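Local coordinates for molybdate-binding protein MolA (Haemophilus influenzae, PDB 3PSH) that binds molybdate and tungstate in the periplasm and delivers molybdate to the MolBC membrane transporter for low-affinity import, at residues Lys54-Val57 and Arg58-Glu62; Lys200-Gly203 and Leu204-His208. All coordinates share one frame; numbering follows the deposited sequence.

Interaction 1 (Lys54-Val57 and Arg58-Glu62); sequences KNYV and RLAPE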
loop_
_atom_site.group_PDB
_atom_site.type_symbol
_atom_site.label_atom_id
_atom_site.label_comp_id
_atom_site.label_asym_id
_atom_site.label_seq_id
_atom_site.Cartn_x
_atom_site.Cartn_y
_atom_site.Cartn_z
ATOM N N LYS A 54 0.050 -11.594 -8.454
ATOM C CA LYS A 54 -0.658 -12.481 -9.363
ATOM C C LYS A 54 -1.916 -13.090 -8.743
ATOM O O LYS A 54 -2.819 -13.583 -9.505
ATOM C CB LYS A 54 0.311 -13.572 -9.900
ATOM C CG LYS A 54 0.426 -14.759 -8.909
ATOM C CD LYS A 54 1.568 -15.720 -9.300
ATOM C CE LYS A 54 1.808 -16.695 -8.172
ATOM N NZ LYS A 54 0.552 -17.531 -7.931
ATOM N N ASN A 55 -2.067 -13.142 -7.406
ATOM C CA ASN A 55 -3.237 -13.794 -6.838
ATOM C C ASN A 55 -4.379 -12.801 -6.534
ATOM O O ASN A 55 -5.457 -13.235 -6.072
ATOM C CB ASN A 55 -2.898 -14.582 -5.574
ATOM C CG ASN A 55 -1.835 -15.662 -5.860
ATOM O OD1 ASN A 55 -2.008 -16.445 -6.795
ATOM N ND2 ASN A 55 -0.786 -15.728 -5.045
ATOM N N TYR A 56 -4.103 -11.508 -6.786
ATOM C CA TYR A 56 -5.150 -10.491 -6.488
ATOM C C TYR A 56 -6.485 -10.809 -7.179
ATOM O O TYR A 56 -7.571 -10.580 -6.644
ATOM C CB TYR A 56 -4.728 -9.072 -6.891
ATOM C CG TYR A 56 -5.628 -8.105 -6.155
ATOM C CD1 TYR A 56 -5.296 -7.778 -4.811
ATOM C CD2 TYR A 56 -6.694 -7.453 -6.771
ATOM C CE1 TYR A 56 -6.073 -6.901 -4.001
ATOM C CE2 TYR A 56 -7.482 -6.617 -6.032
ATOM C CZ TYR A 56 -7.183 -6.294 -4.650
ATOM O OH TYR A 56 -8.004 -5.392 -4.041
ATOM N N VAL A 57 -6.381 -11.366 -8.387
ATOM C CA VAL A 57 -7.537 -11.620 -9.271
ATOM C C VAL A 57 -8.436 -12.643 -8.528
ATOM O O VAL A 57 -9.672 -12.697 -8.751
ATOM C CB VAL A 57 -7.005 -12.123 -10.665
ATOM C CG1 VAL A 57 -6.463 -13.561 -10.504
ATOM C CG2 VAL A 57 -8.084 -12.025 -11.792
ATOM N N ARG A 58 -7.896 -13.397 -7.582
ATOM C CA ARG A 58 -8.745 -14.270 -6.826
ATOM C C ARG A 58 -9.821 -13.521 -6.006
ATOM O O ARG A 58 -10.942 -14.048 -5.746
ATOM C CB ARG A 58 -7.970 -15.203 -5.893
ATOM C CG ARG A 58 -8.913 -16.227 -5.215
ATOM C CD ARG A 58 -8.153 -17.149 -4.259
ATOM N NE ARG A 58 -7.843 -16.380 -3.047
ATOM C CZ ARG A 58 -8.703 -16.303 -2.022
ATOM N NH1 ARG A 58 -9.896 -16.887 -2.077
ATOM N NH2 ARG A 58 -8.418 -15.590 -0.975
ATOM N N LEU A 59 -9.463 -12.351 -5.491
ATOM C CA LEU A 59 -10.292 -11.567 -4.583
ATOM C C LEU A 59 -11.224 -10.671 -5.433
ATOM O O LEU A 59 -12.285 -10.226 -4.971
ATOM C CB LEU A 59 -9.392 -10.633 -3.750
ATOM C CG LEU A 59 -8.295 -11.387 -2.887
ATOM C CD1 LEU A 59 -7.221 -10.338 -2.294
ATOM C CD2 LEU A 59 -8.835 -12.284 -1.794
ATOM N N ALA A 60 -10.799 -10.363 -6.640
ATOM C CA ALA A 60 -11.604 -9.513 -7.523
ATOM C C ALA A 60 -11.599 -10.062 -8.970
ATOM O O ALA A 60 -10.871 -9.484 -9.812
ATOM C CB ALA A 60 -11.108 -8.064 -7.395
ATOM N N PRO A 61 -12.315 -11.225 -9.206
ATOM C CA PRO A 61 -12.166 -11.827 -10.571
ATOM C C PRO A 61 -12.638 -10.912 -11.647
ATOM O O PRO A 61 -12.269 -11.061 -12.815
ATOM C CB PRO A 61 -13.132 -13.023 -10.547
ATOM C CG PRO A 61 -13.580 -13.221 -9.195
ATOM C CD PRO A 61 -12.881 -12.226 -8.274
ATOM N N GLU A 62 -13.518 -9.987 -11.273
ATOM C CA GLU A 62 -14.046 -9.020 -12.273
ATOM C C GLU A 62 -12.960 -8.100 -12.881
ATOM O O GLU A 62 -13.160 -7.488 -13.962
ATOM C CB GLU A 62 -15.275 -8.244 -11.697
ATOM C CG GLU A 62 -14.938 -7.322 -10.506
ATOM C CD GLU A 62 -14.812 -8.022 -9.086
ATOM O OE1 GLU A 62 -14.671 -9.270 -9.018
ATOM O OE2 GLU A 62 -14.830 -7.285 -8.055
HETATM O O HOH W 1 -5.712 -14.260 -3.396
#
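The carbonyl oxygen of Y56 is held by two backbone amides that reach it differently. L59 N donates at 2.8 Å to Y56 O from above the carbonyl plane, 47° out of it, whereas A60 N lies in that plane and donates to Y56 O at 3.2 Å. One residue earlier, R58 N bonds to N55 O at 2.9 Å. Two i to i+3 bonds and one i to i+4 bond thus make consecutive overlapping turns. A water bridges N55 O and R58 NE, tying the guanidinium group back to the turn through solvent; its NH2 continues to the carbonyl of S322. Beyond this the pattern changes: V57 O receives a weak bond from A60 N, while P61, lacking an amide hydrogen, approaches V57 O with its CA at 3.2 Å.

A chi1 of -162° swings the Y56 ring so that CE1 and CE2 reach L59 and A60. L59 CD1 comes within 4.0 Å of Y56 CE1, the two side chains crossing at about a right angle, while A60 CB is 4.1 Å from Y56 CE2. The phenol oxygen bonds to N30 OD1, tying this connection to helix 26-34, whose first residues H26 and Q27 bind molybdate. The segment follows helix 48-52 in the chain and precedes helix 77-82. Y56 and A60 touch V33 of helix 26-34, and Y56 and L59 pack on Y319 of helix 307-319.

Interaction 2 (Lys200-Gly203 and Leu204-His208); sequences KYTG and LMMEH
The start of helix 201-208 and the preceding K200 border the molybdate pocket, with the K200 side chain about 6 Å from the bound ion and that of T202 about 3 Å from the side chain of Y196, a molybdate-binding residue. M205 N donates to Y201 O at 2.8 Å, nearly along the C=O axis, and M206 N to T202 O and E207 N to G203 O repeat the i to i+4 pattern. A chi1 of 175° directs the Y201 ring toward L204 and M205, and M205 N stands 3.9 Å above one ring face, offset toward the rim. M205 CB closes on Y201 CZ at 3.6 Å. M205 SD, 5.4 Å from the Y201 ring centroid and 61° off its normal, makes an oblique Met-aromatic contact. L204 CB meets Y201 CD1 at 3.9 Å. T202 and M206 run side by side, T202 CG2 being 4.0 Å from M206 CE. The hydroxyl of T202 bonds to A277 O and that of Y201 to E290 OE2. Around the helix, L204 packs on helix 132-151, Y201 and M205 on helix 283-297, and T202 and M206 on strand 184-188.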
loop_
_atom_site.group_PDB
_atom_site.type_symbol
_atom_site.label_atom_id
_atom_site.label_comp_id
_atom_site.label_asym_id
_atom_site.label_seq_id
_atom_site.Cartn_x
_atom_site.Cartn_y
_atom_site.Cartn_z
ATOM N N LYS A 200 8.224 6.582 3.749
ATOM C CA LYS A 200 7.334 5.570 3.182
ATOM C C LYS A 200 6.647 4.776 4.304
ATOM O O LYS A 200 7.282 4.524 5.352
ATOM C CB LYS A 200 8.204 4.611 2.342
ATOM C CG LYS A 200 8.798 5.240 1.085
ATOM C CD LYS A 200 7.686 5.476 -0.002
ATOM C CE LYS A 200 8.042 6.647 -0.870
ATOM N NZ LYS A 200 6.838 6.818 -1.848
ATOM N N TYR A 201 5.498 4.184 4.012
ATOM C CA TYR A 201 4.763 3.309 5.011
ATOM C C TYR A 201 5.607 2.045 5.506
ATOM O O TYR A 201 5.512 1.601 6.668
ATOM C CB TYR A 201 3.378 2.849 4.489
ATOM C CG TYR A 201 2.734 1.893 5.464
ATOM C CD1 TYR A 201 2.381 2.329 6.753
ATOM C CD2 TYR A 201 2.624 0.521 5.105
ATOM C CE1 TYR A 201 1.912 1.401 7.692
ATOM C CE2 TYR A 201 2.163 -0.414 5.968
ATOM C CZ TYR A 201 1.768 0.024 7.259
ATOM O OH TYR A 201 1.345 -0.847 8.223
ATOM N N THR A 202 6.435 1.537 4.582
ATOM C CA THR A 202 7.340 0.389 4.887
ATOM C C THR A 202 7.963 0.551 6.305
ATOM O O THR A 202 7.802 -0.341 7.181
ATOM C CB THR A 202 8.426 0.275 3.820
ATOM O OG1 THR A 202 7.838 0.287 2.473
ATOM C CG2 THR A 202 9.230 -1.026 4.037
ATOM N N GLY A 203 8.640 1.687 6.545
ATOM C CA GLY A 203 9.411 1.824 7.841
ATOM C C GLY A 203 8.416 1.960 9.010
ATOM O O GLY A 203 8.754 1.666 10.156
ATOM N N LEU A 204 7.191 2.503 8.761
ATOM C CA LEU A 204 6.150 2.665 9.787
ATOM C C LEU A 204 5.634 1.313 10.190
ATOM O O LEU A 204 5.414 1.017 11.374
ATOM C CB LEU A 204 4.975 3.555 9.335
ATOM C CG LEU A 204 5.422 5.072 9.362
ATOM C CD1 LEU A 204 4.488 5.840 8.526
ATOM C CD2 LEU A 204 5.307 5.551 10.788
ATOM N N MET A 205 5.439 0.441 9.198
ATOM C CA MET A 205 4.953 -0.931 9.559
ATOM C C MET A 205 5.980 -1.627 10.442
ATOM O O MET A 205 5.597 -2.197 11.453
ATOM C CB MET A 205 4.704 -1.807 8.332
ATOM C CG MET A 205 4.183 -3.231 8.679
ATOM S SD MET A 205 3.946 -4.117 7.033
ATOM C CE MET A 205 5.621 -4.494 6.584
ATOM N N MET A 206 7.245 -1.423 10.091
ATOM C CA MET A 206 8.340 -2.009 10.887
ATOM C C MET A 206 8.327 -1.359 12.287
ATOM O O MET A 206 8.272 -2.087 13.325
ATOM C CB MET A 206 9.639 -1.747 10.186
ATOM C CG MET A 206 9.680 -2.582 8.887
ATOM S SD MET A 206 11.259 -2.324 8.123
ATOM C CE MET A 206 11.222 -3.338 6.580
ATOM N N GLU A 207 8.157 -0.051 12.386
ATOM C CA GLU A 207 8.211 0.575 13.754
ATOM C C GLU A 207 7.108 0.092 14.663
ATOM O O GLU A 207 7.306 -0.184 15.886
ATOM C CB GLU A 207 8.085 2.096 13.612
ATOM C CG GLU A 207 9.368 2.699 13.120
ATOM C CD GLU A 207 9.197 4.226 12.776
ATOM O OE1 GLU A 207 8.092 4.754 13.102
ATOM O OE2 GLU A 207 10.165 4.806 12.301
ATOM N N HIS A 208 5.899 -0.037 14.124
ATOM C CA HIS A 208 4.741 -0.422 14.928
ATOM C C HIS A 208 4.824 -1.884 15.416
ATOM O O HIS A 208 4.178 -2.258 16.359
ATOM C CB HIS A 208 3.463 -0.201 14.144
ATOM C CG HIS A 208 3.082 1.250 14.062
ATOM N ND1 HIS A 208 2.328 1.901 15.033
ATOM C CD2 HIS A 208 3.328 2.166 13.083
ATOM C CE1 HIS A 208 2.154 3.177 14.666
ATOM N NE2 HIS A 208 2.774 3.365 13.508
#

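How the interactions relate
Both interactions are local, but they lie on opposite sides of the chain's centre, with centres 26 Å apart and nearest atoms about 14 Å apart. Interaction 1 is partly buried, in a connection that packs on helices 26-34 and 307-319; interaction 2 is almost wholly buried, between helices 132-151 and 283-297 and strand 184-188. The elements named for each differ. So does the chemistry: residues 54-62 combine mainly i to i+3 turn bonds with a water-linked arginine, whereas residues 200-208 show helical i to i+4 bonds and methionine packing. Each contains a tyrosine whose hydroxyl is bonded elsewhere, but interaction 2 is nearer the molybdate: about 6 Å from the K200 side chain to the ion, against about 11 Å from that of Y56.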